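PDB 2OZ8: Mll7089 protein from Mesorhizobium loti, which is of unknown function but, as an enolase-superfamily member related to mandelate racemase, probably binds magnesium and may act as a hydro-lyase. Local coordinates for residues 7-12 with 37-42; 15-20 with 29-34; 138-143 with 319-324. All coordinates share one frame; numbering follows the deposited sequence.

Interaction 1: residues 7-12 with 37-42; sequences HFRITR and ELVSES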
# COMPACT_ATOMS: atom_id res chain seq x y z
N HIS A 7 -44.26 -23.59 17.63
CA HIS A 7 -44.29 -22.78 18.85
C HIS A 7 -42.86 -22.47 19.34
O HIS A 7 -41.90 -23.15 18.94
CB HIS A 7 -45.03 -23.50 19.99
CG HIS A 7 -46.25 -24.28 19.58
ND1 HIS A 7 -47.52 -23.77 19.67
CD2 HIS A 7 -46.38 -25.55 19.12
CE1 HIS A 7 -48.40 -24.68 19.27
NE2 HIS A 7 -47.73 -25.77 18.94
N PHE A 8 -42.74 -21.47 20.22
CA PHE A 8 -41.54 -21.22 20.98
C PHE A 8 -41.83 -21.09 22.48
O PHE A 8 -42.92 -20.74 22.87
CB PHE A 8 -40.81 -19.99 20.43
CG PHE A 8 -41.37 -18.69 20.90
CD1 PHE A 8 -41.03 -18.20 22.15
CD2 PHE A 8 -42.23 -17.97 20.10
CE1 PHE A 8 -41.56 -16.96 22.63
CE2 PHE A 8 -42.78 -16.74 20.54
CZ PHE A 8 -42.44 -16.24 21.82
N ARG A 9 -40.83 -21.33 23.33
CA ARG A 9 -41.03 -21.29 24.78
C ARG A 9 -39.84 -20.58 25.43
O ARG A 9 -38.70 -20.89 25.11
CB ARG A 9 -41.16 -22.72 25.28
CG ARG A 9 -41.90 -22.99 26.62
CD ARG A 9 -41.81 -24.54 26.97
NE ARG A 9 -42.57 -25.41 26.03
CZ ARG A 9 -42.11 -26.49 25.37
NH1 ARG A 9 -40.85 -26.92 25.49
NH2 ARG A 9 -42.95 -27.16 24.57
N ILE A 10 -40.09 -19.61 26.31
CA ILE A 10 -39.00 -18.93 27.01
C ILE A 10 -39.03 -19.18 28.52
O ILE A 10 -40.01 -18.86 29.21
CB ILE A 10 -38.99 -17.41 26.76
CG1 ILE A 10 -39.06 -17.07 25.25
CG2 ILE A 10 -37.75 -16.74 27.47
CD1 ILE A 10 -37.76 -17.19 24.49
N THR A 11 -37.95 -19.72 29.06
CA THR A 11 -37.88 -19.88 30.50
C THR A 11 -36.77 -19.04 31.08
O THR A 11 -35.59 -19.28 30.78
CB THR A 11 -37.69 -21.35 30.91
OG1 THR A 11 -38.63 -22.16 30.20
CG2 THR A 11 -37.96 -21.50 32.36
N ARG A 12 -37.14 -18.08 31.93
CA ARG A 12 -36.20 -17.14 32.50
C ARG A 12 -35.56 -17.65 33.80
O ARG A 12 -36.26 -18.14 34.68
CB ARG A 12 -36.91 -15.83 32.72
CG ARG A 12 -36.03 -14.68 33.04
CD ARG A 12 -36.83 -13.55 33.61
NE ARG A 12 -35.99 -12.41 33.98
CZ ARG A 12 -35.30 -12.32 35.12
NH1 ARG A 12 -35.34 -13.31 36.02
NH2 ARG A 12 -34.59 -11.23 35.37
N GLU A 37 -36.77 -22.42 23.57
CA GLU A 37 -37.10 -23.73 23.03
C GLU A 37 -37.92 -23.51 21.79
O GLU A 37 -38.90 -22.74 21.80
CB GLU A 37 -37.82 -24.59 24.01
CG GLU A 37 -36.93 -25.25 25.07
CD GLU A 37 -37.76 -25.93 26.16
OE1 GLU A 37 -37.56 -27.13 26.43
OE2 GLU A 37 -38.63 -25.26 26.74
N LEU A 38 -37.45 -24.13 20.70
CA LEU A 38 -38.14 -24.02 19.43
C LEU A 38 -38.72 -25.39 19.11
O LEU A 38 -37.98 -26.36 19.00
CB LEU A 38 -37.20 -23.52 18.33
CG LEU A 38 -36.52 -22.15 18.50
CD1 LEU A 38 -35.47 -21.87 17.38
CD2 LEU A 38 -37.57 -21.03 18.64
N VAL A 39 -40.04 -25.46 19.00
CA VAL A 39 -40.79 -26.71 18.82
C VAL A 39 -41.25 -26.83 17.40
O VAL A 39 -41.84 -25.89 16.87
CB VAL A 39 -42.04 -26.77 19.76
CG1 VAL A 39 -42.58 -28.18 19.83
CG2 VAL A 39 -41.70 -26.29 21.21
N SER A 40 -40.95 -27.96 16.75
CA SER A 40 -41.53 -28.21 15.43
C SER A 40 -42.79 -29.04 15.52
O SER A 40 -43.17 -29.49 16.60
CB SER A 40 -40.51 -28.82 14.46
OG SER A 40 -40.50 -30.24 14.53
N GLU A 41 -43.45 -29.28 14.40
CA GLU A 41 -44.64 -30.15 14.44
C GLU A 41 -44.38 -31.69 14.45
O GLU A 41 -45.28 -32.49 14.67
CB GLU A 41 -45.74 -29.68 13.45
CG GLU A 41 -45.26 -29.31 12.08
CD GLU A 41 -46.17 -28.28 11.37
OE1 GLU A 41 -46.78 -27.44 12.08
OE2 GLU A 41 -46.25 -28.32 10.12
N SER A 42 -43.13 -32.11 14.27
CA SER A 42 -42.76 -33.49 14.58
C SER A 42 -42.63 -33.70 16.08
O SER A 42 -42.43 -34.81 16.53
CB SER A 42 -41.43 -33.85 13.94
OG SER A 42 -40.40 -33.04 14.48
O HOH W 1 -37.90 -22.49 27.64
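Strands 5-17 and 27-40 pair antiparallel in the N-terminal sheet, part of the enolase-superfamily capping domain. Here His7, Phe8 and Arg9 lie across from Val39, Leu38 and Glu37. Arg9 and Glu37 form a hydrogen-bonded pair: Arg9 N gives to Glu37 O at 2.8 Å, and Glu37 N gives to Arg9 O at 2.9 Å. At the next hydrogen-bonded pair Val39 N reaches His7 O at 3.0 Å, while the return bond from His7 N is weak. On the face with Leu38, CB of Phe8 touches CD2 of Leu38 at 3.8 Å. The Phe8 ring turns away to meet Phe67 and Trp72. The other face carries a salt bridge. The Arg9 chain leaves with CG anti to the backbone N, then bends at chi3 (-67°), which brings its guanidinium to the side chains of Glu37 and Val39. Arg9 NH1 meets Glu37 OE2 at 3.0 Å; OE2 lies close to the guanidinium plane, while NH1 comes from above the carboxylate plane, and the two planes stand 79° apart. Glu37 is buried, and its OE1 has a second salt bridge, to Arg355. Water 1 is hydrogen-bonded to Glu37 OE2 (3.0 Å) and to Thr11 OG1 (2.7 Å).

Interaction 2: residues 15-20 with 29-34; sequences FARDRV and DDVNVA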
# COMPACT_ATOMS: atom_id res chain seq x y z
N PHE A 15 -29.94 -16.19 38.90
CA PHE A 15 -29.40 -16.81 40.11
C PHE A 15 -27.99 -16.37 40.47
O PHE A 15 -27.25 -15.92 39.61
CB PHE A 15 -29.47 -18.32 40.00
CG PHE A 15 -28.78 -18.91 38.77
CD1 PHE A 15 -27.48 -19.46 38.87
CD2 PHE A 15 -29.44 -19.01 37.53
CE1 PHE A 15 -26.85 -20.12 37.77
CE2 PHE A 15 -28.83 -19.62 36.41
CZ PHE A 15 -27.52 -20.19 36.54
N ALA A 16 -27.64 -16.52 41.75
CA ALA A 16 -26.29 -16.23 42.27
C ALA A 16 -25.30 -17.26 41.77
O ALA A 16 -25.64 -18.45 41.58
CB ALA A 16 -26.29 -16.20 43.82
N ARG A 17 -24.07 -16.78 41.56
CA ARG A 17 -22.93 -17.65 41.23
C ARG A 17 -22.31 -18.19 42.51
O ARG A 17 -22.51 -17.64 43.58
CB ARG A 17 -21.88 -16.88 40.43
CG ARG A 17 -22.30 -16.63 38.99
CD ARG A 17 -21.26 -15.76 38.27
NE ARG A 17 -21.73 -15.37 36.94
CZ ARG A 17 -21.48 -16.05 35.83
NH1 ARG A 17 -20.77 -17.19 35.87
NH2 ARG A 17 -21.94 -15.61 34.68
N ASP A 18 -21.53 -19.26 42.37
CA ASP A 18 -20.74 -19.81 43.47
C ASP A 18 -19.43 -19.05 43.79
O ASP A 18 -18.87 -19.25 44.86
CB ASP A 18 -20.49 -21.31 43.26
CG ASP A 18 -19.60 -21.61 42.04
OD1 ASP A 18 -19.64 -20.89 40.98
OD2 ASP A 18 -18.85 -22.62 42.17
N ARG A 19 -18.97 -18.19 42.89
CA ARG A 19 -17.77 -17.37 43.08
C ARG A 19 -17.96 -16.12 42.24
O ARG A 19 -18.78 -16.11 41.31
CB ARG A 19 -16.53 -18.12 42.57
CG ARG A 19 -16.41 -18.19 41.06
CD ARG A 19 -15.25 -19.05 40.55
NE ARG A 19 -15.76 -20.06 39.61
CZ ARG A 19 -15.46 -20.21 38.33
NH1 ARG A 19 -14.55 -19.50 37.69
NH2 ARG A 19 -16.05 -21.18 37.71
N VAL A 20 -17.19 -15.07 42.53
CA VAL A 20 -17.14 -13.92 41.62
C VAL A 20 -16.34 -14.29 40.38
O VAL A 20 -15.25 -14.92 40.49
CB VAL A 20 -16.53 -12.63 42.29
CG1 VAL A 20 -16.54 -11.45 41.31
CG2 VAL A 20 -17.35 -12.23 43.51
N ASP A 29 -21.31 -11.55 39.96
CA ASP A 29 -21.63 -12.63 40.89
C ASP A 29 -23.02 -13.30 40.68
O ASP A 29 -23.47 -14.12 41.51
CB ASP A 29 -21.46 -12.15 42.32
CG ASP A 29 -22.32 -10.97 42.64
OD1 ASP A 29 -23.17 -10.57 41.84
OD2 ASP A 29 -22.13 -10.40 43.72
N ASP A 30 -23.69 -12.97 39.58
CA ASP A 30 -25.00 -13.57 39.23
C ASP A 30 -25.00 -14.01 37.77
O ASP A 30 -24.09 -13.71 37.03
CB ASP A 30 -26.14 -12.59 39.49
CG ASP A 30 -26.00 -11.29 38.68
OD1 ASP A 30 -25.13 -11.23 37.79
OD2 ASP A 30 -26.73 -10.31 38.94
N VAL A 31 -26.04 -14.73 37.38
CA VAL A 31 -26.20 -15.26 36.05
C VAL A 31 -27.60 -14.87 35.60
O VAL A 31 -28.56 -15.05 36.34
CB VAL A 31 -26.13 -16.74 36.07
CG1 VAL A 31 -26.23 -17.29 34.66
CG2 VAL A 31 -24.84 -17.20 36.74
N ASN A 32 -27.70 -14.33 34.40
CA ASN A 32 -28.98 -13.95 33.83
C ASN A 32 -29.15 -14.65 32.50
O ASN A 32 -28.39 -14.38 31.59
CB ASN A 32 -29.00 -12.45 33.66
CG ASN A 32 -29.46 -11.74 34.92
OD1 ASN A 32 -30.65 -11.59 35.16
ND2 ASN A 32 -28.52 -11.27 35.72
N VAL A 33 -30.08 -15.60 32.41
CA VAL A 33 -30.15 -16.51 31.26
C VAL A 33 -31.57 -17.05 31.08
O VAL A 33 -32.26 -17.34 32.06
CB VAL A 33 -29.09 -17.65 31.34
CG1 VAL A 33 -29.35 -18.63 32.50
CG2 VAL A 33 -28.98 -18.41 30.06
N ALA A 34 -32.01 -17.14 29.81
CA ALA A 34 -33.28 -17.71 29.48
C ALA A 34 -33.12 -18.82 28.42
O ALA A 34 -32.36 -18.66 27.44
CB ALA A 34 -34.25 -16.64 29.01
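This is a strand-to-strand contact at the end of an antiparallel pair, where strand 5-17 nears a corner of the chain, beside loop 319-324. Phe15 and Val31 form a hydrogen-bonded pair. Phe15 N gives to Val31 O at 3.1 Å, and Val31 N gives to Phe15 O at 2.8 Å, nearly along the C=O axis. Their side chains lie side by side, pointing the same way. With CG in the crowded position between backbone N and carbonyl carbon (chi1 56°), the Phe15 ring lies flat over Val31. The result is a CH-pi contact: Val31 CB sits 3.8 Å from the Phe15 ring centroid, 14° off the normal. The pair belongs to the N-terminal capping domain of the enolase-superfamily fold, packed here against barrel loops. Arg17 crosses Val31 at about a right angle. Its chain is extended from CG to NE, and Arg17 CG lies 3.4 Å from Val31 CG2. That methyl sits over one face of the guanidinium. Two bonds anchor Arg17 to the other strand: N to Asp29 O at 2.7 Å, and NE to Asp30 O at 2.9 Å, the latter from well above the carbonyl plane. NH1 of Arg17 bonds Gln321 OE1.

Interaction 3: residues 138-143 with 319-324; sequences SGLDFH and SFQNFD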
# COMPACT_ATOMS: atom_id res chain seq x y z
N SER A 138 -10.21 -22.37 32.67
CA SER A 138 -10.24 -20.93 32.62
C SER A 138 -10.94 -20.38 33.85
O SER A 138 -12.09 -20.65 34.11
CB SER A 138 -10.95 -20.52 31.34
OG SER A 138 -11.12 -19.14 31.27
N GLY A 139 -10.23 -19.58 34.61
CA GLY A 139 -10.64 -19.22 35.94
C GLY A 139 -11.57 -18.04 36.01
O GLY A 139 -12.36 -17.98 36.94
N LEU A 140 -11.51 -17.13 35.03
CA LEU A 140 -12.31 -15.87 35.05
C LEU A 140 -12.05 -15.22 36.42
O LEU A 140 -12.96 -14.75 37.12
CB LEU A 140 -13.82 -16.15 34.80
CG LEU A 140 -14.19 -17.09 33.62
CD1 LEU A 140 -15.70 -17.36 33.50
CD2 LEU A 140 -13.65 -16.59 32.24
N ASP A 141 -10.77 -15.22 36.77
CA ASP A 141 -10.28 -15.19 38.17
C ASP A 141 -9.76 -13.87 38.58
O ASP A 141 -9.08 -13.80 39.56
CB ASP A 141 -9.08 -16.14 38.34
CG ASP A 141 -7.94 -15.80 37.34
OD1 ASP A 141 -8.07 -16.25 36.19
OD2 ASP A 141 -6.97 -15.04 37.67
N PHE A 142 -10.03 -12.82 37.84
CA PHE A 142 -9.42 -11.54 38.15
C PHE A 142 -9.80 -11.04 39.55
O PHE A 142 -9.04 -10.31 40.19
CB PHE A 142 -9.83 -10.51 37.10
CG PHE A 142 -9.05 -9.25 37.16
CD1 PHE A 142 -7.77 -9.17 36.54
CD2 PHE A 142 -9.55 -8.14 37.83
CE1 PHE A 142 -7.00 -7.99 36.57
CE2 PHE A 142 -8.81 -6.93 37.89
CZ PHE A 142 -7.51 -6.86 37.27
N HIS A 143 -10.98 -11.41 40.03
CA HIS A 143 -11.48 -10.84 41.27
C HIS A 143 -11.34 -11.80 42.42
O HIS A 143 -11.54 -11.43 43.58
CB HIS A 143 -12.92 -10.39 41.09
CG HIS A 143 -13.04 -9.24 40.16
ND1 HIS A 143 -12.51 -8.00 40.45
CD2 HIS A 143 -13.60 -9.13 38.94
CE1 HIS A 143 -12.74 -7.18 39.44
NE2 HIS A 143 -13.40 -7.84 38.51
N SER A 319 -14.93 -23.07 32.09
CA SER A 319 -14.77 -22.08 33.16
C SER A 319 -15.40 -22.46 34.50
O SER A 319 -15.52 -21.64 35.39
CB SER A 319 -15.28 -20.73 32.70
OG SER A 319 -14.43 -20.18 31.69
N PHE A 320 -15.81 -23.72 34.63
CA PHE A 320 -16.34 -24.23 35.88
C PHE A 320 -17.53 -23.44 36.40
O PHE A 320 -17.72 -23.35 37.60
CB PHE A 320 -15.21 -24.32 36.95
CG PHE A 320 -14.07 -25.17 36.50
CD1 PHE A 320 -14.06 -26.51 36.76
CD2 PHE A 320 -13.00 -24.60 35.78
CE1 PHE A 320 -13.03 -27.30 36.33
CE2 PHE A 320 -11.95 -25.40 35.33
CZ PHE A 320 -11.98 -26.75 35.59
N GLN A 321 -18.36 -22.89 35.52
CA GLN A 321 -19.56 -22.15 35.99
C GLN A 321 -20.66 -23.09 36.61
O GLN A 321 -20.72 -24.29 36.29
CB GLN A 321 -20.09 -21.26 34.87
CG GLN A 321 -19.14 -20.09 34.55
CD GLN A 321 -19.44 -19.42 33.24
OE1 GLN A 321 -19.72 -18.22 33.20
NE2 GLN A 321 -19.38 -20.20 32.13
N ASN A 322 -21.46 -22.58 37.54
CA ASN A 322 -22.49 -23.41 38.20
C ASN A 322 -23.74 -23.41 37.33
O ASN A 322 -24.70 -22.74 37.66
CB ASN A 322 -22.81 -22.96 39.62
CG ASN A 322 -23.41 -21.55 39.67
OD1 ASN A 322 -23.06 -20.70 38.83
ND2 ASN A 322 -24.30 -21.29 40.65
N PHE A 323 -23.72 -24.20 36.26
CA PHE A 323 -24.77 -24.20 35.21
C PHE A 323 -25.41 -25.58 35.03
O PHE A 323 -26.44 -25.70 34.44
CB PHE A 323 -24.19 -23.77 33.83
CG PHE A 323 -23.79 -22.31 33.72
CD1 PHE A 323 -24.11 -21.39 34.70
CD2 PHE A 323 -23.10 -21.86 32.60
CE1 PHE A 323 -23.73 -20.01 34.58
CE2 PHE A 323 -22.73 -20.52 32.46
CZ PHE A 323 -23.06 -19.58 33.45
N ASP A 324 -24.78 -26.63 35.51
CA ASP A 324 -25.14 -27.98 35.09
C ASP A 324 -26.55 -28.39 35.53
O ASP A 324 -27.21 -29.21 34.88
CB ASP A 324 -24.10 -28.99 35.60
CG ASP A 324 -22.73 -28.87 34.90
OD1 ASP A 324 -22.46 -27.89 34.14
OD2 ASP A 324 -21.92 -29.78 35.11
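Two loops at the C-terminal ends of neighbouring parallel strands meet here, on the rim of the TIM-like barrel of the enolase-superfamily fold. Strand 132-138 runs into residues 138-143, and strand 313-318 into residues 319-324. In this superfamily the active site lies at that end of the barrel. The contact is close and mixed: a backbone oxygen, two serine side chains and one leucine side chain carry most of it. CA of Ser319 approaches O of Ser138 at 3.2 Å, a CA-H...O contact with 143° at the hydrogen. The Phe320 ring turns its edge to Ser138 O, with Phe320 CD2 4.4 Å away. The two serine hydroxyls draw clear partners from elsewhere: Ser138 OG pairs with Glu317, and Ser319 OG with Asn297. Leu140 sits on a left-handed backbone and directs its side chain at the other loop. Leu140 CG is anti to the carbonyl carbon (chi1 -47°), and the branch end meets Ser319, with Leu140 CD1 3.5 Å from Ser319 CB and Leu140 CD2 3.7 Å from Ser319 OG. An alanine here would lose CG and both methyls, and would probably loosen the apolar cover over the Ser319 side chain. Further along, Gln321 has an extended chain beyond CG, and its OE1 accepts from Arg17 NH1. Gln321 OE1 lies 4.1 Å from Leu140 CD1.

Interactions 1 and 2 join the same two strands, 5-17 and 27-40, in the capping domain, with their centres about 24 Å apart. Interaction 1 is the outer one, with exposed His7 and Arg9 beside buried Glu37, and adds charge pairing to its backbone bonds. Interaction 2 lies nearer the middle of the chain, keeps its backbone bonds and adds a CH-pi contact, aliphatic packing and an arginine side chain bonded to a backbone oxygen. Interaction 3 is buried and joins barrel loops rather than paired strands, without clear hydrogen bonds between its segments. Interactions 2 and 3 touch, their centres about 10 Å apart: Arg19 NH2 probably hydrogen-bonds to Ser319 O, linking capping domain to barrel.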